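Local coordinates for TarM (Staphylococcus aureus subsp. aureus 21178, PDB 4X7R), which belongs to the GT-B class of glycosyltransferases, pairing two Rossmann-like domains across a cleft that here holds UDP and 3YW, at residues H253-D258 with S400-Q405; R287-N292 with D423-P428; L335-A340 with A365-D370. The protein carries 1 engineered substitution. All coordinates share one frame; numbering follows the deposited sequence.

Contact 1 of 3, residues H253-D258 with S400-Q405. With 3YW ((2S)-2,3-dihydroxypropyl 2-acetamido-2-deoxy-alpha-D-glucopyranoside), chain F.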
# COMPACT_ATOMS: atom_id res chain seq x y z
N HIS A 253 5.30 -15.53 -9.46
CA HIS A 253 5.28 -16.86 -8.86
C HIS A 253 4.87 -16.71 -7.40
O HIS A 253 5.11 -15.65 -6.78
CB HIS A 253 6.66 -17.53 -8.90
CG HIS A 253 7.20 -17.76 -10.27
ND1 HIS A 253 7.95 -16.78 -10.92
CD2 HIS A 253 7.19 -18.88 -11.02
CE1 HIS A 253 8.33 -17.32 -12.08
NE2 HIS A 253 7.89 -18.58 -12.18
N GLU A 254 4.27 -17.78 -6.84
CA GLU A 254 3.90 -17.82 -5.44
C GLU A 254 5.18 -17.79 -4.59
O GLU A 254 6.18 -18.45 -4.92
CB GLU A 254 3.08 -19.08 -5.11
CG GLU A 254 1.59 -18.91 -5.35
CD GLU A 254 0.78 -18.27 -4.23
OE1 GLU A 254 1.15 -17.17 -3.77
OE2 GLU A 254 -0.26 -18.86 -3.87
N ASN A 255 5.16 -16.94 -3.56
CA ASN A 255 6.26 -16.75 -2.62
C ASN A 255 6.35 -17.97 -1.75
O ASN A 255 5.31 -18.57 -1.46
CB ASN A 255 6.01 -15.53 -1.74
CG ASN A 255 5.79 -14.26 -2.53
OD1 ASN A 255 6.43 -14.01 -3.57
ND2 ASN A 255 4.91 -13.41 -2.03
N PHE A 256 7.57 -18.32 -1.33
CA PHE A 256 7.86 -19.47 -0.44
C PHE A 256 7.20 -20.76 -0.94
O PHE A 256 6.55 -21.47 -0.18
CB PHE A 256 7.51 -19.13 1.02
CG PHE A 256 8.07 -17.80 1.48
CD1 PHE A 256 9.44 -17.64 1.67
CD2 PHE A 256 7.24 -16.72 1.70
CE1 PHE A 256 9.96 -16.41 2.08
CE2 PHE A 256 7.76 -15.49 2.12
CZ PHE A 256 9.12 -15.35 2.31
N ASP A 257 7.35 -21.04 -2.24
CA ASP A 257 6.76 -22.19 -2.91
C ASP A 257 7.78 -22.89 -3.78
O ASP A 257 8.49 -22.25 -4.57
CB ASP A 257 5.55 -21.73 -3.75
CG ASP A 257 4.87 -22.84 -4.52
OD1 ASP A 257 4.12 -23.61 -3.90
OD2 ASP A 257 5.17 -23.00 -5.72
N ASP A 258 7.86 -24.23 -3.64
CA ASP A 258 8.79 -25.05 -4.41
C ASP A 258 8.08 -25.83 -5.52
O ASP A 258 8.73 -26.43 -6.37
CB ASP A 258 9.62 -25.95 -3.48
CG ASP A 258 10.34 -25.19 -2.39
OD1 ASP A 258 10.82 -24.06 -2.66
OD2 ASP A 258 10.39 -25.70 -1.25
N SER A 400 15.97 -9.69 0.42
CA SER A 400 14.68 -9.99 -0.20
C SER A 400 14.77 -11.17 -1.17
O SER A 400 15.75 -11.29 -1.90
CB SER A 400 14.12 -8.76 -0.91
OG SER A 400 12.79 -9.01 -1.32
N GLN A 401 13.76 -12.05 -1.13
CA GLN A 401 13.73 -13.24 -1.98
C GLN A 401 12.89 -13.04 -3.22
O GLN A 401 13.01 -13.82 -4.17
CB GLN A 401 13.23 -14.47 -1.19
CG GLN A 401 14.21 -14.98 -0.13
CD GLN A 401 15.27 -15.93 -0.63
OE1 GLN A 401 15.14 -16.56 -1.68
NE2 GLN A 401 16.30 -16.12 0.18
N TYR A 402 11.98 -12.04 -3.21
CA TYR A 402 11.12 -11.79 -4.36
C TYR A 402 10.88 -10.29 -4.55
O TYR A 402 10.55 -9.59 -3.58
CB TYR A 402 9.75 -12.51 -4.24
CG TYR A 402 9.82 -13.95 -3.75
CD1 TYR A 402 9.98 -15.01 -4.64
CD2 TYR A 402 9.72 -14.25 -2.39
CE1 TYR A 402 10.04 -16.33 -4.20
CE2 TYR A 402 9.81 -15.57 -1.93
CZ TYR A 402 9.96 -16.60 -2.84
OH TYR A 402 10.05 -17.89 -2.39
N GLU A 403 11.03 -9.79 -5.78
CA GLU A 403 10.75 -8.40 -6.12
C GLU A 403 10.20 -8.33 -7.54
O GLU A 403 10.43 -9.23 -8.36
CB GLU A 403 12.02 -7.51 -6.03
CG GLU A 403 12.66 -7.32 -4.66
CD GLU A 403 11.81 -6.59 -3.63
OE1 GLU A 403 10.87 -5.86 -4.02
OE2 GLU A 403 12.09 -6.76 -2.42
N GLY A 404 9.54 -7.22 -7.82
CA GLY A 404 9.12 -6.83 -9.15
C GLY A 404 10.25 -6.01 -9.74
O GLY A 404 10.59 -6.14 -10.91
N GLN A 405 10.87 -5.18 -8.88
CA GLN A 405 12.02 -4.32 -9.27
C GLN A 405 12.88 -3.94 -8.07
O GLN A 405 14.07 -4.23 -8.06
CB GLN A 405 11.55 -3.07 -10.04
CG GLN A 405 12.71 -2.29 -10.64
CD GLN A 405 12.26 -1.20 -11.59
OE1 GLN A 405 11.24 -0.54 -11.39
NE2 GLN A 405 13.04 -0.97 -12.64
O3A 3YW F . 1.70 -6.58 -3.45
C4A 3YW F . 4.00 -3.70 -4.17
C5A 3YW F . 3.50 -4.98 -3.55
O5 3YW F . 5.96 -2.73 -6.33
C6A 3YW F . 2.17 -5.42 -4.12
C5 3YW F . 7.15 -1.94 -6.35
C6 3YW F . 6.85 -0.75 -7.23
C4 3YW F . 8.31 -2.81 -6.82
O6 3YW F . 6.50 -1.14 -8.55
C3 3YW F . 8.56 -3.88 -5.76
O4 3YW F . 9.49 -2.02 -6.96
O3 3YW F . 9.62 -4.76 -6.14
O7 3YW F . 7.49 -7.43 -5.15
C7 3YW F . 7.59 -6.73 -4.15
C8 3YW F . 7.89 -7.30 -2.80
N2 3YW F . 7.44 -5.40 -4.21
C2 3YW F . 7.28 -4.67 -5.45
C1 3YW F . 5.98 -3.85 -5.44
O1 3YW F . 5.42 -3.59 -4.19
O2 3YW F . 3.37 -4.79 -2.14
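Y402 reaches across to the loop backbone at N255 and F256, and its ring does nearly all the touching. Its hydroxyl accepts the F256 N-H, with F256 N to Y402 OH 2.7 Å at a bent 142°. One face of the ring is roofed by N255: the CA lies 4.0 Å from the ring centroid as a CH-pi contact, while OD1 hangs nearer the rim, 3.4 Å from Y402 CG. F256 receives the edge of Y402 on its own face, a T-shaped pair with planes at 87°. A tyrosine suits this place because it offers a flat apolar surface ending in one polar atom.

The next residues of the same loop grip 3YW. Its O3 gives a bond to E403 OE1 and takes two, from G404 N and, almost straight, from Q405 N at 3.0 Å. The bend of E403 at chi2 (-64°) carries its carboxylate to O3, and OE2 is held by S400 OG and K331. N255 OD1 is fixed by K263. The contact joins the loop between strand 243-247 and helix 264-271 to the one between strand 395-398 and helix 407-414, bridging the two parallel-sheet domains.

Contact 2 of 3, residues R287-N292 with D423-P428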
# COMPACT_ATOMS: atom_id res chain seq x y z
N ARG A 287 9.10 -10.34 -18.29
CA ARG A 287 8.32 -10.38 -19.54
C ARG A 287 8.61 -11.66 -20.32
O ARG A 287 7.67 -12.34 -20.76
CB ARG A 287 8.62 -9.14 -20.42
CG ARG A 287 7.96 -9.21 -21.78
CD ARG A 287 8.21 -7.95 -22.60
NE ARG A 287 7.66 -8.13 -23.94
CZ ARG A 287 8.35 -8.67 -24.94
NH1 ARG A 287 9.61 -9.06 -24.76
NH2 ARG A 287 7.78 -8.83 -26.13
N LEU A 288 9.89 -12.02 -20.44
CA LEU A 288 10.30 -13.24 -21.13
C LEU A 288 9.80 -14.49 -20.40
O LEU A 288 9.31 -15.42 -21.05
CB LEU A 288 11.83 -13.29 -21.33
CG LEU A 288 12.42 -12.13 -22.18
CD1 LEU A 288 13.92 -12.09 -22.08
CD2 LEU A 288 12.00 -12.26 -23.63
N ASP A 289 9.91 -14.50 -19.06
CA ASP A 289 9.42 -15.63 -18.25
C ASP A 289 7.93 -15.82 -18.45
O ASP A 289 7.47 -16.93 -18.67
CB ASP A 289 9.74 -15.44 -16.75
CG ASP A 289 11.20 -15.58 -16.42
OD1 ASP A 289 11.94 -16.13 -17.26
OD2 ASP A 289 11.59 -15.20 -15.31
N ILE A 290 7.18 -14.72 -18.47
CA ILE A 290 5.73 -14.77 -18.66
C ILE A 290 5.37 -15.32 -20.05
O ILE A 290 4.50 -16.18 -20.17
CB ILE A 290 5.08 -13.39 -18.36
CG1 ILE A 290 5.07 -13.13 -16.83
CG2 ILE A 290 3.66 -13.29 -18.96
CD1 ILE A 290 4.64 -11.73 -16.41
N LEU A 291 6.03 -14.79 -21.08
CA LEU A 291 5.80 -15.18 -22.48
C LEU A 291 6.11 -16.66 -22.71
O LEU A 291 5.41 -17.31 -23.48
CB LEU A 291 6.60 -14.28 -23.45
CG LEU A 291 6.16 -12.81 -23.57
CD1 LEU A 291 7.11 -12.05 -24.48
CD2 LEU A 291 4.74 -12.69 -24.07
N ASN A 292 7.14 -17.20 -22.03
CA ASN A 292 7.52 -18.61 -22.15
C ASN A 292 6.54 -19.53 -21.48
O ASN A 292 6.24 -20.57 -22.07
CB ASN A 292 8.95 -18.86 -21.66
CG ASN A 292 9.99 -18.13 -22.47
OD1 ASN A 292 9.81 -17.88 -23.67
ND2 ASN A 292 11.11 -17.75 -21.84
N ASP A 423 21.00 -12.03 -5.47
CA ASP A 423 20.67 -12.02 -6.90
C ASP A 423 19.39 -12.85 -7.09
O ASP A 423 19.46 -14.08 -7.21
CB ASP A 423 21.84 -12.58 -7.76
CG ASP A 423 21.68 -12.31 -9.26
OD1 ASP A 423 20.56 -11.93 -9.68
OD2 ASP A 423 22.66 -12.49 -10.00
N ILE A 424 18.23 -12.19 -7.06
CA ILE A 424 16.91 -12.83 -7.15
C ILE A 424 16.05 -12.24 -8.31
O ILE A 424 16.35 -11.17 -8.82
CB ILE A 424 16.17 -12.71 -5.75
CG1 ILE A 424 16.02 -11.24 -5.26
CG2 ILE A 424 16.84 -13.55 -4.66
CD1 ILE A 424 14.84 -10.50 -5.71
N LYS A 425 14.96 -12.93 -8.66
CA LYS A 425 14.01 -12.45 -9.66
C LYS A 425 12.95 -11.59 -8.91
O LYS A 425 12.32 -12.08 -7.97
CB LYS A 425 13.32 -13.64 -10.39
CG LYS A 425 14.21 -14.33 -11.46
CD LYS A 425 13.38 -15.40 -12.23
CE LYS A 425 14.11 -16.06 -13.38
NZ LYS A 425 14.33 -15.19 -14.56
N TYR A 426 12.73 -10.32 -9.30
CA TYR A 426 13.36 -9.60 -10.40
C TYR A 426 13.86 -8.26 -9.91
O TYR A 426 13.29 -7.69 -8.98
CB TYR A 426 12.30 -9.33 -11.47
CG TYR A 426 11.71 -10.59 -12.05
CD1 TYR A 426 12.39 -11.31 -13.03
CD2 TYR A 426 10.48 -11.07 -11.61
CE1 TYR A 426 11.86 -12.49 -13.55
CE2 TYR A 426 9.93 -12.24 -12.13
CZ TYR A 426 10.63 -12.95 -13.10
OH TYR A 426 10.11 -14.10 -13.64
N GLY A 427 14.87 -7.74 -10.60
CA GLY A 427 15.36 -6.40 -10.31
C GLY A 427 16.84 -6.23 -10.08
O GLY A 427 17.47 -5.52 -10.86
N PRO A 428 17.43 -6.78 -8.97
CA PRO A 428 18.83 -6.48 -8.66
C PRO A 428 19.85 -6.54 -9.78
O PRO A 428 20.58 -5.58 -9.95
CB PRO A 428 19.15 -7.41 -7.48
CG PRO A 428 17.86 -7.59 -6.81
CD PRO A 428 16.82 -7.60 -7.90
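D289 receives K425 and Y426 on a single oxygen. K425 NZ forms a salt bridge with D289 OD2 at 2.8 Å, meeting the syn lone pair of that oxygen. Y426 OH donates to the same D289 OD2 at a very short 2.5 Å, a length best taken with caution. This oxygen lies at the edge of the tyrosine ring and in its plane, although the carboxylate itself is turned 48° from that plane. Two donors on one oxygen would probably favour the charged carboxylate.

An aspartate suits the helix surface here, its short side chain presenting the acceptor close to the backbone. K425 must come further: its chain runs extended and then bends at chi4 (-71°), turning NZ onto the carboxylate. The peptide between K425 and Y426 is cis, which probably helps to bring these neighbouring side chains together, and K425 CB packs 3.5 Å above the centre of the Y426 ring.

Beyond the polar cluster, the Y426 ring also rests on A285 and Q286. The salt bridge and hydrogen bond thus join the two domains across the interface of the GT-B fold: helix 284-293 turns I290 onto strands 278-281 and 299-301 of the N-terminal sheet, whereas the partner loop links strand 419-422 of the C-terminal sheet to helix 428-431.

Contact 3 of 3, residues L335-A340 with A365-D370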
# COMPACT_ATOMS: atom_id res chain seq x y z
N LEU A 335 16.95 -13.17 7.67
CA LEU A 335 18.24 -13.46 7.03
C LEU A 335 19.20 -12.29 7.21
O LEU A 335 20.40 -12.50 7.38
CB LEU A 335 18.10 -13.85 5.55
CG LEU A 335 17.60 -15.27 5.25
CD1 LEU A 335 17.46 -15.50 3.75
CD2 LEU A 335 18.55 -16.33 5.80
N LEU A 336 18.66 -11.06 7.26
CA LEU A 336 19.43 -9.84 7.51
C LEU A 336 19.96 -9.86 8.96
O LEU A 336 21.12 -9.50 9.17
CB LEU A 336 18.59 -8.58 7.22
CG LEU A 336 19.20 -7.22 7.62
CD1 LEU A 336 20.55 -6.99 6.96
CD2 LEU A 336 18.25 -6.09 7.31
N ILE A 337 19.13 -10.29 9.95
CA ILE A 337 19.55 -10.43 11.35
C ILE A 337 20.65 -11.49 11.46
O ILE A 337 21.65 -11.26 12.15
CB ILE A 337 18.37 -10.69 12.34
CG1 ILE A 337 17.27 -9.60 12.25
CG2 ILE A 337 18.86 -10.87 13.79
CD1 ILE A 337 17.71 -8.14 12.37
N GLU A 338 20.51 -12.62 10.72
CA GLU A 338 21.51 -13.69 10.67
C GLU A 338 22.81 -13.18 10.05
O GLU A 338 23.89 -13.55 10.52
CB GLU A 338 21.00 -14.91 9.89
CG GLU A 338 20.04 -15.78 10.69
CD GLU A 338 19.37 -16.91 9.93
OE1 GLU A 338 20.07 -17.63 9.17
OE2 GLU A 338 18.15 -17.10 10.12
N VAL A 339 22.71 -12.28 9.05
CA VAL A 339 23.87 -11.65 8.40
C VAL A 339 24.54 -10.68 9.38
O VAL A 339 25.76 -10.70 9.51
CB VAL A 339 23.52 -11.00 7.03
CG1 VAL A 339 24.66 -10.14 6.52
CG2 VAL A 339 23.16 -12.07 6.01
N ALA A 340 23.71 -9.86 10.09
CA ALA A 340 24.16 -8.89 11.09
C ALA A 340 25.01 -9.57 12.16
O ALA A 340 26.11 -9.09 12.46
CB ALA A 340 22.97 -8.19 11.72
N ALA A 365 12.37 -8.18 16.44
CA ALA A 365 12.77 -7.55 17.71
C ALA A 365 13.27 -8.63 18.70
O ALA A 365 14.40 -8.52 19.21
CB ALA A 365 11.62 -6.77 18.31
N LYS A 366 12.47 -9.71 18.88
CA LYS A 366 12.79 -10.87 19.71
C LYS A 366 14.07 -11.54 19.20
O LYS A 366 14.87 -12.01 20.01
CB LYS A 366 11.63 -11.88 19.66
CG LYS A 366 11.31 -12.53 21.00
CD LYS A 366 9.86 -13.00 21.03
CE LYS A 366 9.49 -13.62 22.35
NZ LYS A 366 8.05 -13.99 22.41
N MET A 367 14.24 -11.60 17.87
CA MET A 367 15.39 -12.21 17.20
C MET A 367 16.72 -11.50 17.49
O MET A 367 17.74 -12.17 17.67
CB MET A 367 15.13 -12.30 15.70
CG MET A 367 15.93 -13.34 15.00
SD MET A 367 15.45 -13.44 13.27
CE MET A 367 16.73 -14.54 12.67
N ILE A 368 16.71 -10.15 17.51
CA ILE A 368 17.90 -9.32 17.79
C ILE A 368 18.34 -9.53 19.25
O ILE A 368 19.53 -9.73 19.51
CB ILE A 368 17.61 -7.83 17.47
CG1 ILE A 368 17.38 -7.62 15.96
CG2 ILE A 368 18.73 -6.90 17.96
CD1 ILE A 368 16.39 -6.58 15.64
N GLU A 369 17.36 -9.49 20.19
CA GLU A 369 17.53 -9.67 21.64
C GLU A 369 18.12 -11.05 21.95
O GLU A 369 19.15 -11.13 22.64
CB GLU A 369 16.20 -9.45 22.37
CG GLU A 369 15.69 -8.02 22.32
CD GLU A 369 14.19 -7.83 22.45
OE1 GLU A 369 13.55 -8.60 23.20
OE2 GLU A 369 13.66 -6.88 21.82
N ASP A 370 17.51 -12.13 21.38
CA ASP A 370 17.94 -13.52 21.53
C ASP A 370 19.36 -13.75 21.03
O ASP A 370 20.06 -14.62 21.54
CB ASP A 370 16.97 -14.48 20.82
CG ASP A 370 15.63 -14.68 21.50
OD1 ASP A 370 15.21 -13.80 22.28
OD2 ASP A 370 14.97 -15.71 21.23
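I337 packs against M367 and I368 where two helices lie side by side on the C-terminal Rossmann-like sheet. The fold here is a pair of successive beta-alpha-beta crossovers: helix 333-346 links strands 320-324 and 351-355, and helix 361-370 links strands 351-355 and 377-381. Accordingly the two segments run nearly parallel, crossing at -18° with their axes 10.3 Å apart.

The apolar contacts centre on I337, whose branches divide the work. Its CG2, anti to the backbone N, lies 4.0 Å from M367 CG. Its CD1, on the other branch, meets I368 CG1 at 3.6 Å, the two isoleucine side chains crossing at about a right angle. Branched, rigid residues suit this seam because each can pack between the helices and also reach the sheet beneath: I337 touches I354 and V377, and I368 touches V377 and L379. On another flank of helix 333-346, L335 and V339 pack on helix 446-457.

No hydrogen bond passes between the segments. Polar backbone atoms are instead served within each helix, as in V339 N to L335 O at 2.9 Å.

The remaining contacts are mixed in character and involve E338 and M367, both partly exposed. A flexible, unbranched methionine can reach across to the neighbouring helix: with chi1 at -157° and the rest of the chain extended, M367 slides past I337. Its sulfur passes near I337 CB, and its terminal methyl ends beside the glutamate, M367 CE lying 3.9 Å from E338 OE2 and almost as close to E338 CG.

Overall arrangement
Contacts 1 and 2 both join the two domains, and they lie side by side with centres about 11 Å apart. A probable backbone hydrogen bond, E403 O to Y426 N at 2.7 Å, ties together loops 400-405 and 423-428, so the loop that holds 3YW is backed by the one that meets D289. The Y426 side chain is about 8 Å from 3YW, and that of Y402 about 9 Å from UDP. Contact 3 lies wholly within the C-terminal domain, its centre about 21 Å from that of contact 1, yet L335 CD1 touches Q401 NE2 at 3.8 Å. Contacts 2 and 3 do not meet; their nearest atoms are about 9 Å apart.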